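Local coordinates for beta-agarase AgaA (Microbulbifer thermotolerans, PDB 3WZ1), which hydrolyses beta-1,4-galactosidic linkages in agarose as an endo-type GH16 enzyme, releasing mainly neoagarotetraose, its catalytic domain being the part described here, at residues A[25-30]-A[44-49]; A[34-39]-A[63-68]; A[72-77]-A[90-95]; A[104-109]-A[117-122]; A[234-239]-A[264-269]. All coordinates share one frame; numbering follows the deposited sequence.

How the interactions relate
The five contacts belong to the beta-jelly roll of the catalytic domain. Interactions 4 and 5 join its two layers near the middle of the chain, their centres about 5 Å apart; interaction 3 lies equally close to interaction 5, as strand 73-80 pairs with 264-276 and strand 87-94 with 232-239. Interactions 1 and 2 lie further out and meet through a salt bridge, Glu48 OE1 to Lys38 NZ at 2.9 Å. Interactions 1, 3 and 5 share one sodium ion, bound by Asp28, Gly72 and Asp267 together with Asp4. The predicted catalytic pair is closest to interactions 4 and 5: the side chain of Phe121 is about 6 Å from that of Glu129, the predicted nucleophile.

Interaction 1 of 5, residues A[25-30]-A[44-49]; sequences LSDDFN and ERWKEG. With NA (sodium ion), chain B.
Trp46 and Asp27 join a loop of the GH16 beta-jelly roll, residues 25-30, to the start of strand 46-48. The indole N-H is satisfied by the carboxylate: Trp46 NE1 donates to Asp27 OD2 over 2.9 Å at 159°, meeting its anti lone pair with the two flat groups nearly coplanar. Asp27 points its CB toward the strand, and CG anti to the backbone N (chi1 -163°) continues that reach. OD2 also bonds to Tyr31 OH and to a water at 2.8 Å, which in turn accepts from Arg45 NH1. The second oxygen, Asp27 OD1, takes the backbone N of Phe29 at 2.9 Å from above the carboxylate plane, closing an Asx turn. A short, two-headed aspartate suits both tasks. Arg45 NE is hydrogen-bonded to Pro24 O, while its charge, with NE 4.6 Å from Asp27 OD2, would probably favour the ionised carboxylate. Ser26 gives its OG to His23 O and its carbonyl to a second water. Leu25 CD1 lies over the six-membered ring of Trp46, 4.0 Å from its centroid. A leucine in place of Trp46 would probably leave Asp27 OD2 without its indole donor and open a gap beside Leu25 CD1. Just beyond the Asx turn's first residue, Asp28 O binds the sodium ion at 2.3 Å.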
# COMPACT_ATOMS: atom_id res chain seq x y z
N LEU A 25 -1.06 15.48 -3.82
CA LEU A 25 -0.14 14.36 -3.65
C LEU A 25 -0.22 13.37 -4.81
O LEU A 25 0.69 12.57 -5.04
CB LEU A 25 -0.39 13.65 -2.31
CG LEU A 25 0.51 12.46 -1.99
CD1 LEU A 25 1.98 12.84 -1.94
CD2 LEU A 25 0.07 11.82 -0.68
N SER A 26 -1.33 13.40 -5.54
CA SER A 26 -1.54 12.47 -6.65
C SER A 26 -0.39 12.58 -7.65
O SER A 26 0.05 13.69 -7.99
CB SER A 26 -2.87 12.75 -7.35
OG SER A 26 -3.94 12.78 -6.40
N ASP A 27 0.11 11.43 -8.08
CA ASP A 27 1.34 11.33 -8.88
C ASP A 27 1.17 10.16 -9.86
O ASP A 27 0.93 9.05 -9.43
CB ASP A 27 2.57 11.16 -7.97
CG ASP A 27 3.90 11.46 -8.67
OD1 ASP A 27 3.91 11.56 -9.92
OD2 ASP A 27 4.93 11.59 -7.96
N ASP A 28 1.30 10.43 -11.16
CA ASP A 28 1.32 9.37 -12.16
C ASP A 28 2.71 9.03 -12.69
O ASP A 28 2.85 8.27 -13.64
CB ASP A 28 0.30 9.64 -13.30
CG ASP A 28 0.62 10.87 -14.10
OD1 ASP A 28 1.59 11.61 -13.76
OD2 ASP A 28 -0.11 11.12 -15.10
N PHE A 29 3.75 9.57 -12.05
CA PHE A 29 5.11 9.08 -12.22
C PHE A 29 5.63 9.18 -13.65
O PHE A 29 6.40 8.34 -14.11
CB PHE A 29 5.22 7.64 -11.66
CG PHE A 29 4.92 7.57 -10.18
CD1 PHE A 29 5.74 8.21 -9.26
CD2 PHE A 29 3.80 6.88 -9.72
CE1 PHE A 29 5.44 8.17 -7.92
CE2 PHE A 29 3.50 6.84 -8.37
CZ PHE A 29 4.34 7.48 -7.48
N ASN A 30 5.24 10.25 -14.33
CA ASN A 30 5.72 10.51 -15.67
C ASN A 30 6.90 11.48 -15.65
O ASN A 30 6.85 12.62 -16.15
CB ASN A 30 4.57 10.98 -16.57
CG ASN A 30 3.63 9.86 -16.90
OD1 ASN A 30 2.46 9.92 -16.58
ND2 ASN A 30 4.15 8.83 -17.53
N GLU A 44 9.17 16.82 -4.62
CA GLU A 44 8.05 17.71 -4.36
C GLU A 44 6.98 17.02 -3.51
O GLU A 44 6.25 17.68 -2.75
CB GLU A 44 7.40 18.19 -5.66
CG GLU A 44 8.18 19.22 -6.46
CD GLU A 44 7.55 19.45 -7.83
OE1 GLU A 44 6.32 19.26 -7.97
OE2 GLU A 44 8.28 19.77 -8.79
N ARG A 45 6.88 15.70 -3.64
CA ARG A 45 5.85 14.93 -2.93
C ARG A 45 6.39 13.91 -1.94
O ARG A 45 5.72 13.62 -0.94
CB ARG A 45 4.98 14.17 -3.93
CG ARG A 45 4.09 15.07 -4.78
CD ARG A 45 3.40 14.29 -5.87
NE ARG A 45 2.46 15.18 -6.55
CZ ARG A 45 2.79 16.09 -7.45
NH1 ARG A 45 4.05 16.25 -7.86
NH2 ARG A 45 1.84 16.88 -7.93
N TRP A 46 7.54 13.33 -2.26
CA TRP A 46 7.99 12.08 -1.64
C TRP A 46 9.32 12.19 -0.94
O TRP A 46 10.16 13.03 -1.29
CB TRP A 46 8.13 10.95 -2.68
CG TRP A 46 6.87 10.78 -3.51
CD1 TRP A 46 6.68 11.17 -4.80
CD2 TRP A 46 5.63 10.21 -3.07
NE1 TRP A 46 5.39 10.88 -5.19
CE2 TRP A 46 4.73 10.29 -4.15
CE3 TRP A 46 5.20 9.63 -1.87
CZ2 TRP A 46 3.42 9.83 -4.06
CZ3 TRP A 46 3.90 9.16 -1.79
CH2 TRP A 46 3.03 9.26 -2.87
N LYS A 47 9.50 11.33 0.05
CA LYS A 47 10.82 11.07 0.60
C LYS A 47 11.14 9.59 0.41
O LYS A 47 10.22 8.75 0.33
CB LYS A 47 10.88 11.45 2.09
CG LYS A 47 10.03 10.56 3.00
CD LYS A 47 10.11 10.86 4.50
CE LYS A 47 11.44 10.47 5.14
NZ LYS A 47 11.84 9.03 5.28
N GLU A 48 12.43 9.25 0.35
CA GLU A 48 12.82 7.84 0.38
C GLU A 48 12.64 7.31 1.79
O GLU A 48 12.84 8.04 2.77
CB GLU A 48 14.27 7.67 -0.06
CG GLU A 48 14.45 7.97 -1.55
CD GLU A 48 15.73 8.71 -1.86
OE1 GLU A 48 16.47 8.25 -2.76
OE2 GLU A 48 15.97 9.76 -1.21
N GLY A 49 12.29 6.04 1.91
CA GLY A 49 12.16 5.37 3.21
C GLY A 49 10.76 5.40 3.78
O GLY A 49 9.78 5.24 3.05
NA NA B . 2.14 6.29 -14.63
O HOH W 1 -1.42 15.94 -8.68
O HOH W 2 6.10 14.17 -7.72

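Interaction 2 of 5, residues A[34-39]-A[63-68]; sequences PAAGKS and HPHYSY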
# COMPACT_ATOMS: atom_id res chain seq x y z
N PRO A 34 16.15 8.71 -11.13
CA PRO A 34 17.04 7.58 -10.93
C PRO A 34 17.19 7.18 -9.47
O PRO A 34 17.01 8.00 -8.58
CB PRO A 34 18.36 8.08 -11.52
CG PRO A 34 17.95 9.04 -12.56
CD PRO A 34 16.77 9.75 -11.99
N ALA A 35 17.51 5.92 -9.26
CA ALA A 35 17.61 5.35 -7.92
C ALA A 35 18.43 6.21 -6.97
O ALA A 35 17.97 6.54 -5.89
CB ALA A 35 18.18 3.97 -7.98
N ALA A 36 19.65 6.57 -7.38
CA ALA A 36 20.51 7.44 -6.57
C ALA A 36 20.24 8.90 -6.94
O ALA A 36 20.53 9.30 -8.08
CB ALA A 36 21.98 7.09 -6.79
N GLY A 37 19.67 9.67 -6.03
CA GLY A 37 19.47 11.11 -6.24
C GLY A 37 18.07 11.51 -6.66
O GLY A 37 17.70 12.66 -6.50
N LYS A 38 17.31 10.57 -7.21
CA LYS A 38 15.93 10.83 -7.60
C LYS A 38 15.82 12.06 -8.52
O LYS A 38 16.59 12.17 -9.48
CB LYS A 38 15.03 10.91 -6.35
CG LYS A 38 15.00 9.64 -5.51
CD LYS A 38 14.42 8.47 -6.29
CE LYS A 38 14.08 7.29 -5.38
NZ LYS A 38 15.30 6.65 -4.81
N SER A 39 14.88 12.96 -8.25
CA SER A 39 14.67 14.14 -9.09
C SER A 39 13.95 15.22 -8.31
O SER A 39 13.37 14.97 -7.26
CB SER A 39 13.88 13.78 -10.34
OG SER A 39 12.50 13.68 -10.04
N HIS A 63 15.96 0.63 1.55
CA HIS A 63 17.18 1.16 0.95
C HIS A 63 16.80 2.14 -0.16
O HIS A 63 15.99 1.82 -1.04
CB HIS A 63 17.97 -0.02 0.41
CG HIS A 63 19.36 0.30 -0.06
ND1 HIS A 63 19.64 1.29 -0.98
CD2 HIS A 63 20.53 -0.33 0.18
CE1 HIS A 63 20.94 1.28 -1.24
NE2 HIS A 63 21.51 0.31 -0.55
N PRO A 64 17.36 3.37 -0.13
CA PRO A 64 16.91 4.39 -1.07
C PRO A 64 17.14 4.02 -2.55
O PRO A 64 16.41 4.46 -3.41
CB PRO A 64 17.67 5.66 -0.63
CG PRO A 64 18.84 5.15 0.11
CD PRO A 64 18.39 3.89 0.78
N HIS A 65 18.18 3.23 -2.83
CA HIS A 65 18.51 2.91 -4.23
C HIS A 65 17.68 1.77 -4.81
O HIS A 65 17.94 1.33 -5.91
CB HIS A 65 19.99 2.63 -4.39
CG HIS A 65 20.85 3.75 -3.91
ND1 HIS A 65 22.19 3.60 -3.61
CD2 HIS A 65 20.55 5.05 -3.66
CE1 HIS A 65 22.68 4.75 -3.19
NE2 HIS A 65 21.70 5.65 -3.21
N TYR A 66 16.70 1.31 -4.03
CA TYR A 66 15.76 0.25 -4.45
C TYR A 66 14.38 0.83 -4.77
O TYR A 66 13.42 0.07 -4.95
CB TYR A 66 15.74 -0.90 -3.42
CG TYR A 66 17.03 -1.66 -3.44
CD1 TYR A 66 18.21 -1.08 -2.96
CD2 TYR A 66 17.13 -2.91 -4.04
CE1 TYR A 66 19.41 -1.75 -3.02
CE2 TYR A 66 18.34 -3.58 -4.12
CZ TYR A 66 19.48 -2.99 -3.59
OH TYR A 66 20.69 -3.67 -3.68
N SER A 67 14.29 2.14 -4.89
CA SER A 67 13.16 2.82 -5.53
C SER A 67 13.68 3.73 -6.64
O SER A 67 14.76 4.30 -6.53
CB SER A 67 12.37 3.63 -4.50
OG SER A 67 13.18 4.60 -3.85
N TYR A 68 12.90 3.87 -7.71
CA TYR A 68 13.22 4.79 -8.79
C TYR A 68 11.96 5.01 -9.61
O TYR A 68 10.99 4.25 -9.51
CB TYR A 68 14.37 4.28 -9.68
CG TYR A 68 14.13 2.97 -10.37
CD1 TYR A 68 14.41 1.76 -9.74
CD2 TYR A 68 13.62 2.94 -11.65
CE1 TYR A 68 14.19 0.54 -10.38
CE2 TYR A 68 13.41 1.73 -12.30
CZ TYR A 68 13.69 0.54 -11.66
OH TYR A 68 13.46 -0.66 -12.31
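Lys38 brings its ammonium group to Ser67 and Pro64, tying the loop before helix 40-45 to the start of strand 67-70 at the edge of the jelly roll. NZ of Lys38 donates to Ser67 O at 3.0 Å, coming from above the carbonyl plane, and makes weak bonds to Ser67 OG and Pro64 O. Within its own loop it meets a lone pair of Ala35 O at 2.9 Å. The chain bends at chi2 and again at chi4 (-68°), the last bend setting NZ among these oxygens. Around this lie small groups: Ala35 CA makes a C-H...O contact with Ser67 O at 3.3 Å, and Ala36 CB sits over one face of the His65 ring. Further out, Glu48 forms a salt bridge with NZ. A methionine in place of Lys38 would probably leave Glu48 without its opposite charge and the gathered carbonyls without a donor. With five oxygens around three N-H groups, some bonds must be shared, and Glu48 probably helps keep this buried lysine charged.

Interaction 3 of 5, residues A[72-77]-A[90-95]; sequences GKLAIT and GSITSK. With NA (sodium ion), chain B.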
# COMPACT_ATOMS: atom_id res chain seq x y z
N GLY A 72 7.26 5.94 -16.93
CA GLY A 72 5.88 6.19 -16.49
C GLY A 72 5.46 5.45 -15.22
O GLY A 72 4.28 5.45 -14.84
N LYS A 73 6.41 4.81 -14.55
CA LYS A 73 6.10 3.98 -13.38
C LYS A 73 7.06 4.27 -12.25
O LYS A 73 8.25 4.48 -12.48
CB LYS A 73 6.27 2.49 -13.72
CG LYS A 73 5.54 1.99 -14.96
CD LYS A 73 4.08 1.87 -14.69
CE LYS A 73 3.31 1.29 -15.87
NZ LYS A 73 3.00 2.35 -16.87
N LEU A 74 6.53 4.24 -11.03
CA LEU A 74 7.38 4.04 -9.87
C LEU A 74 7.74 2.56 -9.77
O LEU A 74 6.87 1.70 -9.86
CB LEU A 74 6.66 4.50 -8.60
CG LEU A 74 7.27 4.12 -7.25
CD1 LEU A 74 8.54 4.91 -6.97
CD2 LEU A 74 6.25 4.39 -6.17
N ALA A 75 9.03 2.29 -9.56
CA ALA A 75 9.53 0.93 -9.37
C ALA A 75 10.06 0.80 -7.96
O ALA A 75 10.84 1.63 -7.50
CB ALA A 75 10.64 0.61 -10.36
N ILE A 76 9.58 -0.24 -7.28
CA ILE A 76 10.07 -0.68 -5.99
C ILE A 76 10.72 -2.03 -6.24
O ILE A 76 10.02 -3.02 -6.55
CB ILE A 76 8.91 -0.83 -4.99
CG1 ILE A 76 8.14 0.47 -4.79
CG2 ILE A 76 9.40 -1.43 -3.67
CD1 ILE A 76 8.96 1.62 -4.21
N THR A 77 12.03 -2.11 -6.05
CA THR A 77 12.74 -3.36 -6.33
C THR A 77 13.32 -3.97 -5.04
O THR A 77 13.05 -3.51 -3.93
CB THR A 77 13.73 -3.18 -7.49
OG1 THR A 77 14.15 -4.46 -7.99
CG2 THR A 77 14.91 -2.34 -7.07
N GLY A 90 12.76 -1.38 -1.74
CA GLY A 90 12.35 -0.01 -1.95
C GLY A 90 11.25 0.43 -1.01
O GLY A 90 10.42 -0.38 -0.55
N SER A 91 11.22 1.74 -0.76
CA SER A 91 10.15 2.35 0.01
C SER A 91 10.18 3.83 -0.22
O SER A 91 11.25 4.43 -0.19
CB SER A 91 10.32 2.09 1.51
OG SER A 91 9.29 2.72 2.25
N ILE A 92 9.01 4.43 -0.43
CA ILE A 92 8.87 5.89 -0.44
C ILE A 92 7.66 6.25 0.43
O ILE A 92 6.72 5.44 0.60
CB ILE A 92 8.77 6.49 -1.88
CG1 ILE A 92 7.35 6.31 -2.48
CG2 ILE A 92 9.86 5.92 -2.79
CD1 ILE A 92 7.20 7.08 -3.77
N THR A 93 7.70 7.46 1.00
CA THR A 93 6.67 7.95 1.90
C THR A 93 6.33 9.39 1.52
O THR A 93 7.20 10.18 1.13
CB THR A 93 7.17 7.88 3.37
OG1 THR A 93 7.40 6.52 3.74
CG2 THR A 93 6.17 8.48 4.32
N SER A 94 5.05 9.74 1.61
CA SER A 94 4.64 11.13 1.35
C SER A 94 5.24 12.07 2.40
O SER A 94 5.39 11.72 3.57
CB SER A 94 3.11 11.27 1.29
OG SER A 94 2.48 11.02 2.53
N LYS A 95 5.60 13.27 1.96
CA LYS A 95 6.12 14.27 2.89
C LYS A 95 5.03 14.84 3.81
O LYS A 95 5.31 15.23 4.95
CB LYS A 95 6.81 15.40 2.13
CG LYS A 95 8.12 14.94 1.51
CD LYS A 95 8.91 16.08 0.89
CE LYS A 95 10.37 15.70 0.69
NZ LYS A 95 11.09 16.85 0.05
NA NA B . 2.14 6.29 -14.63
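Thr77 and Gly90 hold the backbones of hairpin strands 73-80 and 87-94 together, the N of Gly90 donating to Thr77 O at 3.1 Å, while the touching parts run 146° apart and diverge from there. Where they are closest, Ile76 CG2 lies 3.4 Å from Gly90 O. A side chain has no place here: a CB on residue 90 would fall 3.0 Å from Ile76 CG2, a clash, which explains the glycine. Farther along, where the backbones have separated, larger side chains bridge the distance. Leu74 and Ile92 meet tip to tip, CD2 of Leu74 being 3.7 Å from CD1 of Ile92. Ile92 holds CD1 anti to CA (chi2 171°), which carries that methyl out to Leu74. At the far end Gly72 O binds the sodium ion, and the positive phi of this residue also favours glycine. Strand 73-80 lies between strands 67-70 and 264-276, whereas strand 87-94 pairs with 46-48 and 232-239; Leu74 packs on Val69 and reaches across to Ile236, while Ile92 packs on Trp46.

Interaction 4 of 5, residues A[104-109]-A[117-122]; sequences MEARAK and SDFWFL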
# COMPACT_ATOMS: atom_id res chain seq x y z
N MET A 104 -8.34 7.10 -1.68
CA MET A 104 -6.90 6.86 -1.89
C MET A 104 -6.74 5.62 -2.75
O MET A 104 -7.22 4.56 -2.36
CB MET A 104 -6.22 6.63 -0.54
CG MET A 104 -6.64 7.64 0.52
SD MET A 104 -5.85 7.41 2.15
CE MET A 104 -6.54 5.84 2.64
N GLU A 105 -6.07 5.73 -3.90
CA GLU A 105 -6.06 4.65 -4.88
C GLU A 105 -4.72 4.51 -5.56
O GLU A 105 -4.08 5.52 -5.90
CB GLU A 105 -7.14 4.91 -5.92
CG GLU A 105 -7.38 3.76 -6.90
CD GLU A 105 -8.19 4.24 -8.07
OE1 GLU A 105 -7.58 4.86 -8.98
OE2 GLU A 105 -9.37 3.96 -8.07
N ALA A 106 -4.29 3.27 -5.79
CA ALA A 106 -3.11 3.01 -6.61
C ALA A 106 -3.46 2.10 -7.76
O ALA A 106 -4.31 1.22 -7.61
CB ALA A 106 -2.01 2.36 -5.80
N ARG A 107 -2.79 2.30 -8.89
CA ARG A 107 -2.82 1.33 -9.97
C ARG A 107 -1.43 0.72 -10.04
O ARG A 107 -0.43 1.43 -10.20
CB ARG A 107 -3.19 1.99 -11.31
CG ARG A 107 -3.18 1.02 -12.49
CD ARG A 107 -3.68 1.65 -13.78
NE ARG A 107 -3.91 0.60 -14.77
CZ ARG A 107 -3.14 0.34 -15.83
NH1 ARG A 107 -2.06 1.05 -16.10
NH2 ARG A 107 -3.47 -0.65 -16.64
N ALA A 108 -1.38 -0.60 -9.86
CA ALA A 108 -0.08 -1.25 -9.58
C ALA A 108 -0.05 -2.70 -10.00
O ALA A 108 -1.10 -3.33 -10.14
CB ALA A 108 0.26 -1.14 -8.10
N LYS A 109 1.17 -3.20 -10.21
CA LYS A 109 1.43 -4.60 -10.57
C LYS A 109 2.33 -5.17 -9.51
O LYS A 109 3.49 -4.78 -9.41
CB LYS A 109 2.08 -4.69 -11.95
CG LYS A 109 2.22 -6.11 -12.48
CD LYS A 109 2.76 -6.10 -13.89
CE LYS A 109 2.97 -7.50 -14.43
NZ LYS A 109 3.83 -7.42 -15.64
N SER A 117 3.82 -6.62 -1.48
CA SER A 117 3.77 -5.40 -2.30
C SER A 117 2.70 -4.53 -1.67
O SER A 117 1.54 -4.96 -1.54
CB SER A 117 3.44 -5.70 -3.77
OG SER A 117 4.43 -6.51 -4.39
N ASP A 118 3.07 -3.32 -1.25
CA ASP A 118 2.21 -2.50 -0.38
C ASP A 118 1.94 -1.09 -0.90
O ASP A 118 2.84 -0.42 -1.43
CB ASP A 118 2.82 -2.36 1.02
CG ASP A 118 3.11 -3.68 1.69
OD1 ASP A 118 2.26 -4.60 1.59
OD2 ASP A 118 4.19 -3.80 2.36
N PHE A 119 0.71 -0.64 -0.67
CA PHE A 119 0.30 0.77 -0.79
C PHE A 119 -0.56 0.98 0.44
O PHE A 119 -1.63 0.38 0.57
CB PHE A 119 -0.48 1.03 -2.07
CG PHE A 119 -1.13 2.39 -2.15
CD1 PHE A 119 -0.39 3.56 -2.02
CD2 PHE A 119 -2.50 2.49 -2.40
CE1 PHE A 119 -1.02 4.82 -2.15
CE2 PHE A 119 -3.12 3.73 -2.52
CZ PHE A 119 -2.38 4.88 -2.41
N TRP A 120 -0.04 1.77 1.38
CA TRP A 120 -0.64 1.79 2.71
C TRP A 120 -0.39 3.13 3.40
O TRP A 120 0.30 4.00 2.88
CB TRP A 120 -0.14 0.62 3.54
CG TRP A 120 1.32 0.63 3.83
CD1 TRP A 120 2.35 0.53 2.94
CD2 TRP A 120 1.92 0.67 5.13
NE1 TRP A 120 3.55 0.51 3.60
CE2 TRP A 120 3.32 0.62 4.95
CE3 TRP A 120 1.42 0.76 6.42
CZ2 TRP A 120 4.22 0.64 6.02
CZ3 TRP A 120 2.31 0.81 7.48
CH2 TRP A 120 3.70 0.74 7.27
N PHE A 121 -0.99 3.25 4.59
CA PHE A 121 -1.10 4.50 5.31
C PHE A 121 -0.84 4.30 6.78
O PHE A 121 -1.31 3.34 7.35
CB PHE A 121 -2.51 5.10 5.08
CG PHE A 121 -2.71 5.45 3.65
CD1 PHE A 121 -2.36 6.72 3.19
CD2 PHE A 121 -3.07 4.48 2.74
CE1 PHE A 121 -2.41 7.01 1.83
CE2 PHE A 121 -3.11 4.76 1.39
CZ PHE A 121 -2.78 6.02 0.94
N LEU A 122 -0.06 5.19 7.36
CA LEU A 122 0.31 5.08 8.77
C LEU A 122 0.41 6.44 9.43
O LEU A 122 0.96 7.37 8.85
CB LEU A 122 1.66 4.35 8.91
CG LEU A 122 2.12 3.96 10.30
CD1 LEU A 122 1.17 2.94 10.93
CD2 LEU A 122 3.53 3.41 10.22
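Met104 and Phe121 make the tight end of a contact between facing layers of the jelly roll, where strands 104-109 and 117-122 run antiparallel (166°) with axes 8.4 Å apart. They meet tip to tip in a Met-aromatic contact. SD of Met104 sits over the middle of the Phe121 ring, 3.5 Å from its centroid, and the bend at chi3 (-65°) keeps CE over the same face, 3.8 Å from that centroid. Beside it Ala106 CB covers one face of Phe119, only 3.4 Å from CD2 of that ring, while Phe121 CE2 lies against the opposite face. Alanine suits this place because the ring has to reach the backbone around Glu105. Toward Ala108 and Ser117 the two strands no longer touch: the Ala108 side chain comes no nearer than 6.5 Å to the facing segment, and Tyr264 packs on both residues instead. Glu105 and Arg107 point away from the facing strand; Tyr103 OH is hydrogen-bonded to Glu105, which also has salt bridges to Arg270 and Arg188, and Arg107 one to Asp267. Strand 102-109 lies between 187-195 and 264-276, and strand 116-123 between 128-135 and 232-239; from 116-123, Trp120 points away from Met104 and touches Glu129, the predicted nucleophile.

Interaction 5 of 5, residues A[234-239]-A[264-269]; sequences AIINME and YYVDWV. With NA (sodium ion), chain B.
The jelly-roll sandwich closes here on Ile236, whose branches meet Tyr264, Val266 and Val269 across two layers; strands 234-239 and 264-266 run antiparallel (167°) with axes 8.8 Å apart. CG2 of Ile236 touches both Tyr264 CE2 and Val266 CG2, the latter at 3.9 Å. Its other branch meets Val269 tip to tip, Ile236 CD1 being 3.7 Å from Val269 CG1. A beta-branched isoleucine can thus serve both sides of the turn in the facing chain. Tyr264 has CG anti to its backbone N (chi1 161°), and its ring carries CE2 to within 3.2 Å of Asn237 O. The phenol end is polar in an apolar interface, and its OH makes a weak hydrogen bond with Asp118 O. Met238 slides past in the opposite direction, its CG 4.1 Å from Tyr264 CB. Asn237 points its CB away, its side chain about 7 Å from that of Glu134, the predicted proton donor. Between Val266 and Val269 the strand is bent by a classic beta bulge, Asp267 and Trp268 both facing Arg107. Asp267 OD2 pairs with Arg107, while sodium, shared with Asp4, Asp28 and Gly72, takes Asp267 O at 2.3 Å and Asp267 OD1 at 2.4 Å.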
# COMPACT_ATOMS: atom_id res chain seq x y z
N ALA A 234 1.13 8.43 3.22
CA ALA A 234 1.11 7.41 2.18
C ALA A 234 2.47 6.75 2.07
O ALA A 234 3.49 7.44 2.01
CB ALA A 234 0.73 8.06 0.86
N ILE A 235 2.48 5.42 1.99
CA ILE A 235 3.71 4.65 1.90
C ILE A 235 3.55 3.63 0.78
O ILE A 235 2.54 2.93 0.68
CB ILE A 235 4.03 3.93 3.23
CG1 ILE A 235 4.00 4.93 4.41
CG2 ILE A 235 5.35 3.21 3.15
CD1 ILE A 235 4.03 4.27 5.77
N ILE A 236 4.57 3.56 -0.05
CA ILE A 236 4.63 2.57 -1.13
C ILE A 236 5.91 1.80 -0.88
O ILE A 236 6.99 2.38 -0.89
CB ILE A 236 4.64 3.20 -2.52
CG1 ILE A 236 3.43 4.13 -2.71
CG2 ILE A 236 4.65 2.09 -3.57
CD1 ILE A 236 3.62 5.14 -3.83
N ASN A 237 5.81 0.50 -0.64
CA ASN A 237 7.00 -0.27 -0.37
C ASN A 237 6.85 -1.71 -0.77
O ASN A 237 5.77 -2.12 -1.23
CB ASN A 237 7.42 -0.12 1.11
CG ASN A 237 6.57 -0.94 2.07
OD1 ASN A 237 5.95 -1.93 1.68
ND2 ASN A 237 6.56 -0.55 3.33
N MET A 238 7.92 -2.48 -0.60
CA MET A 238 7.78 -3.91 -0.34
C MET A 238 8.25 -4.18 1.07
O MET A 238 9.03 -3.41 1.64
CB MET A 238 8.56 -4.80 -1.30
CG MET A 238 7.86 -5.02 -2.64
SD MET A 238 8.61 -6.30 -3.65
CE MET A 238 9.97 -5.44 -4.38
N GLU A 239 7.76 -5.28 1.62
CA GLU A 239 8.16 -5.76 2.95
C GLU A 239 8.40 -7.25 2.94
O GLU A 239 7.60 -8.02 2.39
CB GLU A 239 7.10 -5.44 3.99
CG GLU A 239 6.97 -3.95 4.29
CD GLU A 239 5.83 -3.61 5.24
OE1 GLU A 239 5.22 -4.55 5.82
OE2 GLU A 239 5.55 -2.39 5.40
N TYR A 264 8.14 -4.44 -8.04
CA TYR A 264 6.73 -4.04 -7.87
C TYR A 264 6.59 -2.69 -8.54
O TYR A 264 7.39 -1.80 -8.29
CB TYR A 264 6.46 -3.94 -6.36
CG TYR A 264 5.28 -3.16 -5.83
CD1 TYR A 264 4.01 -3.24 -6.40
CD2 TYR A 264 5.41 -2.40 -4.68
CE1 TYR A 264 2.94 -2.56 -5.86
CE2 TYR A 264 4.33 -1.74 -4.11
CZ TYR A 264 3.10 -1.80 -4.72
OH TYR A 264 2.02 -1.12 -4.16
N TYR A 265 5.61 -2.55 -9.43
CA TYR A 265 5.46 -1.32 -10.24
C TYR A 265 4.18 -0.61 -9.92
O TYR A 265 3.13 -1.24 -9.81
CB TYR A 265 5.46 -1.63 -11.75
CG TYR A 265 6.73 -2.24 -12.25
CD1 TYR A 265 7.82 -1.45 -12.59
CD2 TYR A 265 6.84 -3.61 -12.40
CE1 TYR A 265 8.99 -2.02 -13.07
CE2 TYR A 265 8.01 -4.18 -12.85
CZ TYR A 265 9.07 -3.38 -13.19
OH TYR A 265 10.25 -3.97 -13.63
N VAL A 266 4.26 0.71 -9.81
CA VAL A 266 3.09 1.54 -9.54
C VAL A 266 2.94 2.55 -10.67
O VAL A 266 3.78 3.41 -10.86
CB VAL A 266 3.21 2.21 -8.16
CG1 VAL A 266 2.05 3.18 -7.91
CG2 VAL A 266 3.28 1.14 -7.08
N ASP A 267 1.85 2.41 -11.43
CA ASP A 267 1.53 3.35 -12.51
C ASP A 267 1.10 4.71 -11.95
O ASP A 267 1.47 5.76 -12.48
CB ASP A 267 0.42 2.77 -13.41
CG ASP A 267 0.26 3.52 -14.71
OD1 ASP A 267 1.23 4.14 -15.20
OD2 ASP A 267 -0.86 3.49 -15.26
N TRP A 268 0.30 4.69 -10.89
CA TRP A 268 -0.15 5.93 -10.26
C TRP A 268 -0.60 5.71 -8.83
O TRP A 268 -1.02 4.62 -8.45
CB TRP A 268 -1.30 6.61 -11.05
CG TRP A 268 -2.73 6.02 -10.91
CD1 TRP A 268 -3.52 5.90 -9.77
CD2 TRP A 268 -3.56 5.60 -11.98
NE1 TRP A 268 -4.75 5.39 -10.08
CE2 TRP A 268 -4.79 5.19 -11.44
CE3 TRP A 268 -3.36 5.48 -13.36
CZ2 TRP A 268 -5.81 4.70 -12.23
CZ3 TRP A 268 -4.36 5.02 -14.13
CH2 TRP A 268 -5.58 4.62 -13.57
N VAL A 269 -0.49 6.79 -8.06
CA VAL A 269 -1.25 6.93 -6.81
C VAL A 269 -2.04 8.23 -6.95
O VAL A 269 -1.52 9.24 -7.41
CB VAL A 269 -0.37 6.91 -5.55
CG1 VAL A 269 0.32 5.55 -5.39
CG2 VAL A 269 0.66 8.04 -5.53
NA NA B . 2.14 6.29 -14.63